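Long-range contact in putative potassium transport protein (Staphylococcus aureus 08BA02176, PDB 4XTT), which probably regulates a potassium transporter, its RCK C domain binding the second messenger c-di-AMP: residues A[17-22]-A[68-73]. Residues are numbered along the deposited sequence; the frame is centred on the assembly and turned at random.
Sequences IVELKA and ILIMIG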
ATOM      1  N   ILE A  17      -6.288  -6.200  -6.725  1.00 35.40           N
ATOM      2  CA  ILE A  17      -4.826  -6.167  -6.707  1.00 31.26           C
ATOM      3  C   ILE A  17      -4.273  -6.681  -8.023  1.00 26.90           C
ATOM      4  O   ILE A  17      -4.653  -7.741  -8.511  1.00 32.30           O
ATOM      5  CB  ILE A  17      -4.213  -7.000  -5.568  1.00 32.64           C
ATOM      6  CG1 ILE A  17      -4.402  -6.297  -4.235  1.00 61.25           C
ATOM      7  CG2 ILE A  17      -2.714  -7.118  -5.737  1.00 25.83           C
ATOM      8  CD1 ILE A  17      -3.654  -6.966  -3.089  1.00 62.71           C
ATOM      9  N   VAL A  18      -3.397  -5.883  -8.611  1.00 27.10           N
ATOM     10  CA  VAL A  18      -2.880  -6.148  -9.935  1.00 30.88           C
ATOM     11  C   VAL A  18      -1.368  -6.066  -9.892  1.00 34.04           C
ATOM     12  O   VAL A  18      -0.797  -5.228  -9.192  1.00 37.71           O
ATOM     13  CB  VAL A  18      -3.441  -5.148 -10.974  1.00 33.53           C
ATOM     14  CG1 VAL A  18      -2.751  -5.320 -12.316  1.00 47.92           C
ATOM     15  CG2 VAL A  18      -4.955  -5.322 -11.113  1.00 23.94           C
ATOM     16  N   GLU A  19      -0.717  -6.976 -10.596  1.00 41.65           N
ATOM     17  CA  GLU A  19       0.716  -6.896 -10.807  1.00 27.33           C
ATOM     18  C   GLU A  19       1.060  -6.241 -12.137  1.00 26.05           C
ATOM     19  O   GLU A  19       0.386  -6.459 -13.143  1.00 36.45           O
ATOM     20  CB  GLU A  19       1.338  -8.282 -10.710  1.00 34.51           C
ATOM     21  CG  GLU A  19       1.645  -8.688  -9.287  1.00 39.47           C
ATOM     22  CD  GLU A  19       2.154 -10.103  -9.198  1.00 44.09           C
ATOM     23  OE1 GLU A  19       2.658 -10.614 -10.222  1.00 40.33           O
ATOM     24  OE2 GLU A  19       2.092 -10.681  -8.093  1.00 41.59           O
ATOM     25  N   LEU A  20       2.119  -5.444 -12.144  1.00 34.28           N
ATOM     26  CA  LEU A  20       2.542  -4.771 -13.365  1.00 44.48           C
ATOM     27  C   LEU A  20       4.061  -4.804 -13.485  1.00 46.28           C
ATOM     28  O   LEU A  20       4.776  -4.275 -12.636  1.00 35.08           O
ATOM     29  CB  LEU A  20       2.048  -3.325 -13.385  1.00 43.81           C
ATOM     30  CG  LEU A  20       2.450  -2.559 -14.642  1.00 40.94           C
ATOM     31  CD1 LEU A  20       1.767  -3.174 -15.850  1.00 55.38           C
ATOM     32  CD2 LEU A  20       2.119  -1.084 -14.526  1.00 62.72           C
ATOM     33  N   LYS A  21       4.542  -5.413 -14.564  1.00 51.85           N
ATOM     34  CA  LYS A  21       5.971  -5.603 -14.761  1.00 47.17           C
ATOM     35  C   LYS A  21       6.572  -4.334 -15.347  1.00 43.60           C
ATOM     36  O   LYS A  21       5.987  -3.713 -16.235  1.00 47.91           O
ATOM     37  CB  LYS A  21       6.224  -6.810 -15.669  1.00 54.93           C
ATOM     38  CG  LYS A  21       7.695  -7.139 -15.928  1.00 58.62           C
ATOM     39  CD  LYS A  21       7.898  -8.642 -16.117  1.00 46.45           C
ATOM     40  CE  LYS A  21       6.731  -9.269 -16.877  1.00 66.86           C
ATOM     41  NZ  LYS A  21       6.772 -10.758 -16.904  1.00 80.13           N
ATOM     42  N   ALA A  22       7.734  -3.942 -14.837  1.00 42.07           N
ATOM     43  CA  ALA A  22       8.349  -2.688 -15.247  1.00 48.81           C
ATOM     44  C   ALA A  22       8.947  -2.771 -16.648  1.00 74.41           C
ATOM     45  O   ALA A  22       9.743  -3.665 -16.949  1.00 69.25           O
ATOM     46  CB  ALA A  22       9.414  -2.279 -14.249  1.00 50.17           C
ATOM     47  N   ILE A  68       8.326  -6.174 -10.532  1.00 32.92           N
ATOM     48  CA  ILE A  68       6.886  -6.334 -10.547  1.00 42.47           C
ATOM     49  C   ILE A  68       6.241  -5.484  -9.455  1.00 39.89           C
ATOM     50  O   ILE A  68       6.399  -5.765  -8.266  1.00 48.44           O
ATOM     51  CB  ILE A  68       6.489  -7.814 -10.381  1.00 48.68           C
ATOM     52  CG1 ILE A  68       7.075  -8.641 -11.532  1.00 39.25           C
ATOM     53  CG2 ILE A  68       4.974  -7.960 -10.358  1.00 34.37           C
ATOM     54  CD1 ILE A  68       6.896 -10.127 -11.375  1.00 43.49           C
ATOM     55  N   LEU A  69       5.538  -4.427  -9.855  1.00 29.54           N
ATOM     56  CA  LEU A  69       4.848  -3.593  -8.881  1.00 37.67           C
ATOM     57  C   LEU A  69       3.548  -4.272  -8.481  1.00 27.00           C
ATOM     58  O   LEU A  69       2.744  -4.644  -9.334  1.00 23.12           O
ATOM     59  CB  LEU A  69       4.564  -2.186  -9.428  1.00 28.83           C
ATOM     60  CG  LEU A  69       5.723  -1.420 -10.071  1.00 34.88           C
ATOM     61  CD1 LEU A  69       5.326   0.014 -10.341  1.00 23.43           C
ATOM     62  CD2 LEU A  69       6.972  -1.467  -9.208  1.00 52.33           C
ATOM     63  N   ILE A  70       3.346  -4.441  -7.180  1.00 26.53           N
ATOM     64  CA  ILE A  70       2.100  -5.008  -6.698  1.00 32.28           C
ATOM     65  C   ILE A  70       1.191  -3.859  -6.254  1.00 28.57           C
ATOM     66  O   ILE A  70       1.442  -3.195  -5.242  1.00 27.13           O
ATOM     67  CB  ILE A  70       2.343  -6.001  -5.551  1.00 19.28           C
ATOM     68  CG1 ILE A  70       3.421  -7.005  -5.955  1.00 26.64           C
ATOM     69  CG2 ILE A  70       1.059  -6.710  -5.185  1.00 15.83           C
ATOM     70  CD1 ILE A  70       3.720  -8.047  -4.902  1.00 23.74           C
ATOM     71  N   MET A  71       0.126  -3.633  -7.013  1.00 30.40           N
ATOM     72  CA  MET A  71      -0.670  -2.432  -6.825  1.00 28.92           C
ATOM     73  C   MET A  71      -2.066  -2.754  -6.341  1.00 27.79           C
ATOM     74  O   MET A  71      -2.645  -3.785  -6.693  1.00 28.39           O
ATOM     75  CB  MET A  71      -0.760  -1.647  -8.127  1.00 25.92           C
ATOM     76  CG  MET A  71       0.563  -1.377  -8.786  1.00 25.19           C
ATOM     77  SD  MET A  71       0.325  -0.557 -10.369  1.00 35.58           S
ATOM     78  CE  MET A  71      -0.857  -1.675 -11.114  1.00 42.98           C
ATOM     79  N   ILE A  72      -2.619  -1.841  -5.557  1.00 28.71           N
ATOM     80  CA  ILE A  72      -3.974  -1.985  -5.070  1.00 31.62           C
ATOM     81  C   ILE A  72      -4.684  -0.639  -5.187  1.00 32.11           C
ATOM     82  O   ILE A  72      -4.123   0.403  -4.844  1.00 33.76           O
ATOM     83  CB  ILE A  72      -3.962  -2.530  -3.625  1.00 42.48           C
ATOM     84  CG1 ILE A  72      -5.366  -2.869  -3.147  1.00 60.79           C
ATOM     85  CG2 ILE A  72      -3.286  -1.556  -2.670  1.00 71.64           C
ATOM     86  CD1 ILE A  72      -5.351  -3.588  -1.821  1.00 67.38           C
ATOM     87  N   GLY A  73      -5.909  -0.664  -5.704  1.00 41.04           N
ATOM     88  CA  GLY A  73      -6.675   0.549  -5.934  1.00 29.89           C
ATOM     89  C   GLY A  73      -7.940   0.297  -6.740  1.00 36.06           C
ATOM     90  O   GLY A  73      -8.289  -0.849  -7.041  1.00 36.54           O
TER
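Residues 17-21, on the strand 15-21 that is outermost in this chain's four-stranded sheet, run antiparallel to strand 68-72, their axes at 158°, and four backbone hydrogen bonds join them at two hydrogen-bonded pairs, Val18 with Met71 and Leu20 with Leu69. The straightest goes from Met71 N to Val18 O (2.9 Å), nearly along the C=O axis, whereas Leu69 N reaches Leu20 O from above the carbonyl plane. On the face of Val18, Leu20, Leu69 and Met71, the Met71 chain bends at chi3 (-52°) and curls back over the neighbouring strand. Met71 CE lies over the gap between Val18 and Leu20, 4.0 Å from Leu20 CB and 4.3 Å from Val18 CG1; Leu78 and Phe81 of helix 75-83 also pack on Met71. On the other face, Ile17 forks: its side chain crosses that of Ile72 obliquely, Ile17 CG1 3.7 Å from Ile72 CG1, while Ile17 CG2 meets Ile70 CG2 at 3.8 Å. Extended Glu19 lies across the groove between Ile68 and Ile70, crossing Ile68 obliquely, Glu19 CG 3.6 Å from Ile68 CG2, and running beside Ile70. Helix 75-83 covers one face, helix 3-11 and the second subunit part of the other, in this antiparallel sheet of the TrkA-C (RCK C) domain.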